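Local structure of cellulose hydrolase (Bacillus licheniformis, 4YZT) at residues Lys283-Asp288 and Asp358-Gly363; Lys324-Gln329 and Asn336-Pro341; Ala244-Met249 and His287-Arg292. The protein hydrolyses internal beta-1,4-glucosidic bonds of cellulose as a multi-modular family 5 endoglucanase, and here holds cellotetraose in its pocket. All blocks are in the same frame, centred on the assembly; numbering follows the deposited sequence.

Contact 1 (Lys283-Asp288 and Asp358-Gly363); sequences KWLYHD and DIQLNG
The carboxylate of Asp288 and the amide of Asn362 meet from opposite directions with their planes only 17° apart, OD2 of Asp288 lying 3.7 Å from ND2 of Asn362. That spacing is too wide for a bond, and each group has its polar partners elsewhere: Asn336 donates its ND2 to OD1 of Asp288 and receives ND2 of Asn362 on its backbone O, while Arg292 pairs with OD2 of Asp288. The second amide, that of Gln360, presents its O and N end to a methyl of Leu285. CD1 of Leu285 lies 3.8 Å from OE1 of Gln360 and 4.1 Å from NE2 of Gln360, and the two side chains cross at about a right angle. Gln360 spans from the end of strand 355-360 with its chain extended beyond CG, which is trans to the backbone N (chi1 175°). Its amide is held by a neighbour: NE2 of Gln360 donates to OD1 of Asn362 at 3.0 Å, in the amide plane of Gln360 and on a lone pair of Asn362, with a nearly straight N-H of 165°. This bond helps fix the rotation of both amides. At Asn362 the backbone is left-handed, a conformation that asparagine tolerates better than most residues. The barrel helix of the glycosidase module and the X2 module thus touch here through one loose polar approach and one methyl-to-amide contact, the bonds between Asp288 and Asn362 being made through Asn336. The nearby arginine would probably favour an ionised Asp288.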
loop_
_atom_site.group_PDB
_atom_site.type_symbol
_atom_site.label_atom_id
_atom_site.label_comp_id
_atom_site.label_asym_id
_atom_site.label_seq_id
_atom_site.Cartn_x
_atom_site.Cartn_y
_atom_site.Cartn_z
ATOM N N LYS A 283 -1.665 6.294 -9.183
ATOM C CA LYS A 283 -1.077 5.166 -8.467
ATOM C C LYS A 283 0.273 4.753 -9.062
ATOM O O LYS A 283 1.234 4.498 -8.331
ATOM C CB LYS A 283 -2.035 3.978 -8.469
ATOM C CG LYS A 283 -1.584 2.831 -7.573
ATOM C CD LYS A 283 -2.152 1.500 -8.067
ATOM C CE LYS A 283 -3.652 1.402 -7.909
ATOM N NZ LYS A 283 -4.168 0.162 -8.605
ATOM N N TRP A 284 0.343 4.697 -10.392
ATOM C CA TRP A 284 1.582 4.305 -11.062
ATOM C C TRP A 284 2.668 5.351 -10.823
ATOM O O TRP A 284 3.798 5.018 -10.452
ATOM C CB TRP A 284 1.344 4.097 -12.564
ATOM C CG TRP A 284 0.409 2.943 -12.870
ATOM C CD1 TRP A 284 -0.108 2.050 -11.978
ATOM C CD2 TRP A 284 -0.114 2.576 -14.157
ATOM N NE1 TRP A 284 -0.916 1.146 -12.629
ATOM C CE2 TRP A 284 -0.945 1.451 -13.965
ATOM C CE3 TRP A 284 0.040 3.087 -15.453
ATOM C CZ2 TRP A 284 -1.619 0.822 -15.023
ATOM C CZ3 TRP A 284 -0.643 2.461 -16.511
ATOM C CH2 TRP A 284 -1.459 1.349 -16.284
ATOM N N LEU A 285 2.316 6.619 -11.021
ATOM C CA LEU A 285 3.239 7.730 -10.768
ATOM C C LEU A 285 3.742 7.774 -9.312
ATOM O O LEU A 285 4.914 8.045 -9.058
ATOM C CB LEU A 285 2.564 9.056 -11.127
ATOM C CG LEU A 285 3.436 10.314 -11.026
ATOM C CD1 LEU A 285 4.616 10.215 -12.008
ATOM C CD2 LEU A 285 2.615 11.551 -11.310
ATOM N N TYR A 286 2.845 7.545 -8.364
ATOM C CA TYR A 286 3.210 7.535 -6.950
ATOM C C TYR A 286 4.240 6.439 -6.661
ATOM O O TYR A 286 5.281 6.683 -6.033
ATOM C CB TYR A 286 1.961 7.349 -6.079
ATOM C CG TYR A 286 2.242 7.416 -4.593
ATOM C CD1 TYR A 286 2.589 6.275 -3.879
ATOM C CD2 TYR A 286 2.185 8.626 -3.904
ATOM C CE1 TYR A 286 2.863 6.336 -2.522
ATOM C CE2 TYR A 286 2.445 8.681 -2.553
ATOM C CZ TYR A 286 2.791 7.544 -1.874
ATOM O OH TYR A 286 3.060 7.602 -0.522
ATOM N N HIS A 287 3.968 5.228 -7.132
ATOM C CA HIS A 287 4.874 4.126 -6.833
ATOM C C HIS A 287 6.230 4.314 -7.520
ATOM O O HIS A 287 7.275 4.132 -6.889
ATOM C CB HIS A 287 4.241 2.793 -7.219
ATOM C CG HIS A 287 3.230 2.304 -6.227
ATOM N ND1 HIS A 287 1.931 2.765 -6.197
ATOM C CD2 HIS A 287 3.331 1.402 -5.217
ATOM C CE1 HIS A 287 1.272 2.165 -5.220
ATOM N NE2 HIS A 287 2.099 1.335 -4.607
ATOM N N ASP A 288 6.234 4.699 -8.793
ATOM C CA ASP A 288 7.498 4.911 -9.488
ATOM C C ASP A 288 8.316 6.014 -8.831
ATOM O O ASP A 288 9.526 5.882 -8.657
ATOM C CB ASP A 288 7.279 5.263 -10.962
ATOM C CG ASP A 288 8.586 5.523 -11.684
ATOM O OD1 ASP A 288 9.315 4.548 -11.983
ATOM O OD2 ASP A 288 8.902 6.704 -11.935
ATOM N N ASP A 358 0.192 11.581 -23.573
ATOM C CA ASP A 358 1.472 12.148 -23.174
ATOM C C ASP A 358 2.293 11.130 -22.392
ATOM O O ASP A 358 1.758 10.376 -21.583
ATOM C CB ASP A 358 1.266 13.413 -22.335
ATOM C CG ASP A 358 0.622 14.541 -23.127
ATOM O OD1 ASP A 358 1.066 14.811 -24.267
ATOM O OD2 ASP A 358 -0.327 15.162 -22.603
ATOM N N ILE A 359 3.600 11.113 -22.630
ATOM C CA ILE A 359 4.479 10.166 -21.945
ATOM C C ILE A 359 5.584 10.877 -21.161
ATOM O O ILE A 359 6.382 11.616 -21.737
ATOM C CB ILE A 359 5.130 9.185 -22.946
ATOM C CG1 ILE A 359 4.086 8.604 -23.905
ATOM C CG2 ILE A 359 5.870 8.074 -22.210
ATOM C CD1 ILE A 359 4.683 7.656 -24.921
ATOM N N GLN A 360 5.609 10.666 -19.848
ATOM C CA GLN A 360 6.764 11.024 -19.028
ATOM C C GLN A 360 7.803 9.913 -19.187
ATOM O O GLN A 360 7.743 8.887 -18.500
ATOM C CB GLN A 360 6.356 11.223 -17.560
ATOM C CG GLN A 360 7.500 11.494 -16.592
ATOM C CD GLN A 360 7.017 11.752 -15.172
ATOM O OE1 GLN A 360 5.899 12.225 -14.960
ATOM N NE2 GLN A 360 7.853 11.436 -14.197
ATOM N N LEU A 361 8.736 10.122 -20.113
ATOM C CA LEU A 361 9.670 9.082 -20.535
ATOM C C LEU A 361 10.629 8.658 -19.428
ATOM O O LEU A 361 10.980 7.486 -19.330
ATOM C CB LEU A 361 10.461 9.554 -21.751
ATOM C CG LEU A 361 9.658 9.638 -23.045
ATOM C CD1 LEU A 361 10.469 10.330 -24.131
ATOM C CD2 LEU A 361 9.239 8.246 -23.500
ATOM N N ASN A 362 11.034 9.612 -18.592
ATOM C CA ASN A 362 12.014 9.357 -17.532
ATOM C C ASN A 362 13.278 8.696 -18.092
ATOM O O ASN A 362 13.801 7.751 -17.511
ATOM C CB ASN A 362 11.409 8.494 -16.415
ATOM C CG ASN A 362 10.360 9.240 -15.589
ATOM O OD1 ASN A 362 10.477 10.440 -15.345
ATOM N ND2 ASN A 362 9.333 8.517 -15.142
ATOM N N GLY A 363 13.744 9.189 -19.237
ATOM C CA GLY A 363 14.951 8.675 -19.868
ATOM C C GLY A 363 14.757 7.517 -20.838
ATOM O O GLY A 363 15.695 7.111 -21.526
#

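Contact 2 (Lys324-Gln329 and Asn336-Pro341); sequences KEIVIQ and NAIIKP
Asn336 reaches from the loop before strand 338-340 onto the helical segment 324-329, its CB lying 4.2 Å from CG1 of Ile326. At the next atom, CG of Asn336 is 4.1 Å from both CA of Ile326 and CB of Gln329, which seats the amide carbon between successive turns of the helix. The amide then splits its tasks. OD1 of Asn336 comes within 3.2 Å of CB of Gln329, a snug fit against an aliphatic carbon, while its hydrogen bond is taken from the backbone N of Ala422. ND2 of Asn336 lies 3.7 Å from CG2 of Ile326 and gives a weak, bent hydrogen bond to O of Ile326 (3.3 Å, 131°); its stronger partner is OD1 of Asp288. Asparagine fits here because one short side chain offers both a donor and an acceptor at a place where other residues bury it.

Below the amide, isoleucines close the contact: CD1 of Ile326 meets CD1 of Ile338 tip to tip at 4.0 Å, the two side chains crossing at about a right angle. Trp284 and Gln424 also touch Ile326. Helix 321-330 follows the eighth strand of the (beta/alpha)8 barrel, and strand 338-347 opens the mixed sheet of the X2 module, so this is a junction between a TIM barrel's last helix and the beta domain that follows it.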
loop_
_atom_site.group_PDB
_atom_site.type_symbol
_atom_site.label_atom_id
_atom_site.label_comp_id
_atom_site.label_asym_id
_atom_site.label_seq_id
_atom_site.Cartn_x
_atom_site.Cartn_y
_atom_site.Cartn_z
ATOM N N LYS A 324 2.903 -3.407 -10.170
ATOM C CA LYS A 324 3.867 -4.396 -9.695
ATOM C C LYS A 324 5.167 -4.342 -10.502
ATOM O O LYS A 324 6.262 -4.351 -9.936
ATOM C CB LYS A 324 3.290 -5.817 -9.765
ATOM C CG LYS A 324 4.272 -6.917 -9.287
ATOM C CD LYS A 324 4.972 -7.645 -10.436
ATOM C CE LYS A 324 4.024 -8.552 -11.189
ATOM N NZ LYS A 324 4.734 -9.407 -12.194
ATOM N N GLU A 325 5.046 -4.294 -11.823
ATOM C CA GLU A 325 6.235 -4.261 -12.663
ATOM C C GLU A 325 7.019 -2.967 -12.446
ATOM O O GLU A 325 8.253 -2.975 -12.482
ATOM C CB GLU A 325 5.876 -4.418 -14.146
ATOM C CG GLU A 325 5.198 -5.740 -14.518
ATOM C CD GLU A 325 6.035 -6.986 -14.239
ATOM O OE1 GLU A 325 7.244 -6.876 -13.930
ATOM O OE2 GLU A 325 5.470 -8.097 -14.357
ATOM N N ILE A 326 6.303 -1.871 -12.206
ATOM C CA ILE A 326 6.939 -0.605 -11.890
ATOM C C ILE A 326 7.796 -0.738 -10.627
ATOM O O ILE A 326 8.935 -0.285 -10.605
ATOM C CB ILE A 326 5.896 0.516 -11.719
ATOM C CG1 ILE A 326 5.448 1.005 -13.097
ATOM C CG2 ILE A 326 6.463 1.679 -10.922
ATOM C CD1 ILE A 326 4.229 1.924 -13.067
ATOM N N VAL A 327 7.262 -1.377 -9.589
ATOM C CA VAL A 327 8.010 -1.537 -8.336
ATOM C C VAL A 327 9.261 -2.401 -8.532
ATOM O O VAL A 327 10.335 -2.072 -8.041
ATOM C CB VAL A 327 7.109 -2.150 -7.231
ATOM C CG1 VAL A 327 7.938 -2.645 -6.041
ATOM C CG2 VAL A 327 6.066 -1.127 -6.769
ATOM N N ILE A 328 9.111 -3.491 -9.272
ATOM C CA ILE A 328 10.215 -4.389 -9.601
ATOM C C ILE A 328 11.364 -3.683 -10.337
ATOM O O ILE A 328 12.540 -3.869 -10.008
ATOM C CB ILE A 328 9.691 -5.563 -10.456
ATOM C CG1 ILE A 328 8.747 -6.413 -9.606
ATOM C CG2 ILE A 328 10.844 -6.398 -11.036
ATOM C CD1 ILE A 328 9.364 -6.888 -8.309
ATOM N N GLN A 329 11.019 -2.874 -11.331
ATOM C CA GLN A 329 12.030 -2.156 -12.110
ATOM C C GLN A 329 12.622 -0.988 -11.306
ATOM O O GLN A 329 13.843 -0.845 -11.191
ATOM C CB GLN A 329 11.418 -1.658 -13.420
ATOM C CG GLN A 329 10.992 -2.791 -14.350
ATOM C CD GLN A 329 12.173 -3.609 -14.825
ATOM O OE1 GLN A 329 13.234 -3.064 -15.131
ATOM N NE2 GLN A 329 11.998 -4.930 -14.893
ATOM N N ASN A 336 10.860 4.076 -14.980
ATOM C CA ASN A 336 9.732 3.647 -15.795
ATOM C C ASN A 336 9.041 4.829 -16.452
ATOM O O ASN A 336 8.788 5.851 -15.800
ATOM C CB ASN A 336 8.712 2.887 -14.941
ATOM C CG ASN A 336 9.333 1.745 -14.175
ATOM O OD1 ASN A 336 9.595 0.677 -14.734
ATOM N ND2 ASN A 336 9.565 1.957 -12.880
ATOM N N ALA A 337 8.720 4.683 -17.733
ATOM C CA ALA A 337 7.924 5.684 -18.425
ATOM C C ALA A 337 6.479 5.634 -17.900
ATOM O O ALA A 337 5.962 4.564 -17.564
ATOM C CB ALA A 337 7.979 5.455 -19.932
ATOM N N ILE A 338 5.840 6.798 -17.815
ATOM C CA ILE A 338 4.467 6.883 -17.335
ATOM C C ILE A 338 3.600 7.598 -18.381
ATOM O O ILE A 338 3.919 8.723 -18.795
ATOM C CB ILE A 338 4.384 7.635 -15.978
ATOM C CG1 ILE A 338 5.340 7.022 -14.944
ATOM C CG2 ILE A 338 2.957 7.630 -15.461
ATOM C CD1 ILE A 338 4.953 5.612 -14.480
ATOM N N ILE A 339 2.533 6.935 -18.836
ATOM C CA ILE A 339 1.601 7.540 -19.790
ATOM C C ILE A 339 0.417 8.238 -19.109
ATOM O O ILE A 339 0.011 7.866 -18.001
ATOM C CB ILE A 339 1.032 6.492 -20.790
ATOM C CG1 ILE A 339 0.122 5.491 -20.073
ATOM C CG2 ILE A 339 2.161 5.795 -21.543
ATOM C CD1 ILE A 339 -0.617 4.546 -21.017
ATOM N N LYS A 340 -0.122 9.256 -19.784
ATOM C CA LYS A 340 -1.333 9.960 -19.345
ATOM C C LYS A 340 -2.177 10.308 -20.569
ATOM O O LYS A 340 -1.725 11.049 -21.444
ATOM C CB LYS A 340 -0.977 11.231 -18.566
ATOM C CG LYS A 340 -2.094 11.775 -17.691
ATOM C CD LYS A 340 -1.619 12.940 -16.826
ATOM C CE LYS A 340 -2.730 13.419 -15.891
ATOM N NZ LYS A 340 -2.345 14.664 -15.170
ATOM N N PRO A 341 -3.417 9.795 -20.635
ATOM C CA PRO A 341 -4.103 9.030 -19.593
ATOM C C PRO A 341 -3.771 7.549 -19.628
ATOM O O PRO A 341 -3.346 7.039 -20.662
ATOM C CB PRO A 341 -5.586 9.255 -19.928
ATOM C CG PRO A 341 -5.597 9.349 -21.423
ATOM C CD PRO A 341 -4.279 10.009 -21.816
#

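Contact 3 (Ala244-Met249 and His287-Arg292); sequences AEISEM and HDTFVR
Next in sequence to Thr289, whose methyl meets Ile246 and Met249, Asp288 has its OD2 gripped twice by one guanidinium: NE of Arg292 binds OD2 of Asp288 at 2.9 Å (148°), on the syn side but somewhat out of the carboxylate plane, and NH2 of Arg292 adds a weak bond. This salt bridge spans one helical turn. Thr289 turns its hydroxyl back as well, OG1 bonding O of Leu285, so that CG2 is left to face the other helix. There CG2 of Thr289 lies 3.8 Å from SD of Met249 and 4.2 Å from CG2 of Ile246.

Met249 makes the largest single contribution. Its chain runs straight out through CB and CG and then bends at the sulfur (chi3 -90°), which folds the methyl against Phe290: CE of Met249 is 3.7 Å from CB of Phe290, and SD of Met249 is 3.6 Å from CA of Phe290. The same sulfur sits at the edge of the Phe290 ring, in its plane and 5.2 Å from the centroid, a Met-aromatic contact. A long thioether can reach across segment axes 10.7 Å apart to meet both the Thr289 methyl and Phe290.

The two segments cross at only -27°, running nearly parallel as adjacent outer helices of the barrel do. Helix 243-261 leads into strand 267-272, and helix 280-296 follows that strand; from the latter helix Phe290 packs on Ile269 of the strand, and its ring meets those of Tyr224 and Tyr272, at the ends of strands 218-224 and 267-272.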
loop_
_atom_site.group_PDB
_atom_site.type_symbol
_atom_site.label_atom_id
_atom_site.label_comp_id
_atom_site.label_asym_id
_atom_site.label_seq_id
_atom_site.Cartn_x
_atom_site.Cartn_y
_atom_site.Cartn_z
ATOM N N ALA A 244 4.544 20.307 -6.602
ATOM C CA ALA A 244 4.736 20.449 -5.159
ATOM C C ALA A 244 4.691 19.104 -4.453
ATOM O O ALA A 244 5.476 18.862 -3.540
ATOM C CB ALA A 244 3.686 21.385 -4.565
ATOM N N GLU A 245 3.774 18.226 -4.863
ATOM C CA GLU A 245 3.649 16.919 -4.207
ATOM C C GLU A 245 4.881 16.055 -4.399
ATOM O O GLU A 245 5.315 15.352 -3.482
ATOM C CB GLU A 245 2.400 16.177 -4.695
ATOM C CG GLU A 245 1.137 16.619 -3.933
ATOM C CD GLU A 245 -0.161 16.200 -4.616
ATOM O OE1 GLU A 245 -0.109 15.778 -5.797
ATOM O OE2 GLU A 245 -1.228 16.310 -3.964
ATOM N N ILE A 246 5.450 16.119 -5.598
ATOM C CA ILE A 246 6.653 15.357 -5.900
ATOM C C ILE A 246 7.869 15.914 -5.144
ATOM O O ILE A 246 8.724 15.160 -4.650
ATOM C CB ILE A 246 6.924 15.374 -7.404
ATOM C CG1 ILE A 246 5.806 14.620 -8.136
ATOM C CG2 ILE A 246 8.305 14.792 -7.718
ATOM C CD1 ILE A 246 5.667 15.031 -9.594
ATOM N N SER A 247 7.950 17.239 -5.083
ATOM C CA SER A 247 9.004 17.916 -4.324
ATOM C C SER A 247 8.918 17.568 -2.834
ATOM O O SER A 247 9.933 17.309 -2.191
ATOM C CB SER A 247 8.901 19.431 -4.518
ATOM O OG SER A 247 9.852 20.104 -3.721
ATOM N N GLU A 248 7.695 17.564 -2.300
ATOM C CA GLU A 248 7.461 17.308 -0.881
ATOM C C GLU A 248 7.792 15.873 -0.482
ATOM O O GLU A 248 8.316 15.631 0.617
ATOM C CB GLU A 248 6.012 17.644 -0.528
ATOM C CG GLU A 248 5.788 19.152 -0.446
ATOM C CD GLU A 248 4.336 19.572 -0.618
ATOM O OE1 GLU A 248 3.442 18.698 -0.673
ATOM O OE2 GLU A 248 4.100 20.796 -0.694
ATOM N N MET A 249 7.512 14.928 -1.379
ATOM C CA MET A 249 7.888 13.544 -1.149
ATOM C C MET A 249 9.411 13.428 -0.990
ATOM O O MET A 249 9.891 12.785 -0.050
ATOM C CB MET A 249 7.392 12.651 -2.285
ATOM C CG MET A 249 7.849 11.206 -2.152
ATOM S SD MET A 249 7.246 10.191 -3.517
ATOM C CE MET A 249 5.688 9.644 -2.835
ATOM N N HIS A 287 3.968 5.228 -7.132
ATOM C CA HIS A 287 4.874 4.126 -6.833
ATOM C C HIS A 287 6.230 4.314 -7.520
ATOM O O HIS A 287 7.275 4.132 -6.889
ATOM C CB HIS A 287 4.241 2.793 -7.219
ATOM C CG HIS A 287 3.230 2.304 -6.227
ATOM N ND1 HIS A 287 1.931 2.765 -6.197
ATOM C CD2 HIS A 287 3.331 1.402 -5.217
ATOM C CE1 HIS A 287 1.272 2.165 -5.220
ATOM N NE2 HIS A 287 2.099 1.335 -4.607
ATOM N N ASP A 288 6.234 4.699 -8.793
ATOM C CA ASP A 288 7.498 4.911 -9.488
ATOM C C ASP A 288 8.316 6.014 -8.831
ATOM O O ASP A 288 9.526 5.882 -8.657
ATOM C CB ASP A 288 7.279 5.263 -10.962
ATOM C CG ASP A 288 8.586 5.523 -11.684
ATOM O OD1 ASP A 288 9.315 4.548 -11.983
ATOM O OD2 ASP A 288 8.902 6.704 -11.935
ATOM N N THR A 289 7.644 7.098 -8.456
ATOM C CA THR A 289 8.334 8.241 -7.877
ATOM C C THR A 289 8.913 7.878 -6.520
ATOM O O THR A 289 10.093 8.136 -6.262
ATOM C CB THR A 289 7.398 9.458 -7.723
ATOM O OG1 THR A 289 6.865 9.810 -9.007
ATOM C CG2 THR A 289 8.147 10.653 -7.148
ATOM N N PHE A 290 8.096 7.275 -5.656
ATOM C CA PHE A 290 8.594 6.928 -4.332
ATOM C C PHE A 290 9.695 5.872 -4.373
ATOM O O PHE A 290 10.706 6.006 -3.684
ATOM C CB PHE A 290 7.486 6.434 -3.405
ATOM C CG PHE A 290 7.985 6.164 -2.021
ATOM C CD1 PHE A 290 8.292 7.221 -1.175
ATOM C CD2 PHE A 290 8.200 4.863 -1.580
ATOM C CE1 PHE A 290 8.794 6.991 0.090
ATOM C CE2 PHE A 290 8.694 4.623 -0.308
ATOM C CZ PHE A 290 8.991 5.683 0.525
ATOM N N VAL A 291 9.515 4.818 -5.159
ATOM C CA VAL A 291 10.525 3.765 -5.154
ATOM C C VAL A 291 11.842 4.278 -5.751
ATOM O O VAL A 291 12.918 3.932 -5.256
ATOM C CB VAL A 291 10.033 2.506 -5.900
ATOM C CG1 VAL A 291 11.147 1.430 -5.952
ATOM C CG2 VAL A 291 8.810 1.959 -5.190
ATOM N N ARG A 292 11.763 5.113 -6.787
ATOM C CA ARG A 292 12.982 5.688 -7.362
ATOM C C ARG A 292 13.685 6.592 -6.355
ATOM O O ARG A 292 14.903 6.622 -6.303
ATOM C CB ARG A 292 12.692 6.463 -8.658
ATOM C CG ARG A 292 12.373 5.556 -9.849
ATOM C CD ARG A 292 12.672 6.203 -11.200
ATOM N NE ARG A 292 11.697 7.218 -11.597
ATOM C CZ ARG A 292 11.859 8.527 -11.420
ATOM N NH1 ARG A 292 12.957 8.988 -10.836
ATOM N NH2 ARG A 292 10.917 9.377 -11.820
#

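Helix 280-296 joins the set: contacts 1 and 3 share His287 and Asp288, and their centres are 10 Å apart. Contacts 1 and 2 are closer, with centres 6 Å apart, and are coupled by two hydrogen bonds: ND2 of Asn336 to OD1 of Asp288 at 2.8 Å, and N of Gln360 to O of Ile338 at 2.8 Å, which pairs neighbouring strands of the X2 sheet. Contacts 2 and 3 stand about 13 Å apart between centres. Contacts 1 and 2 thus bind barrel to module, whereas contact 3 lies within the barrel wall. Its Phe290 side chain is about 12 Å from a bound glucose unit and packs on strand 267-272, which carries the pocket residue Glu271.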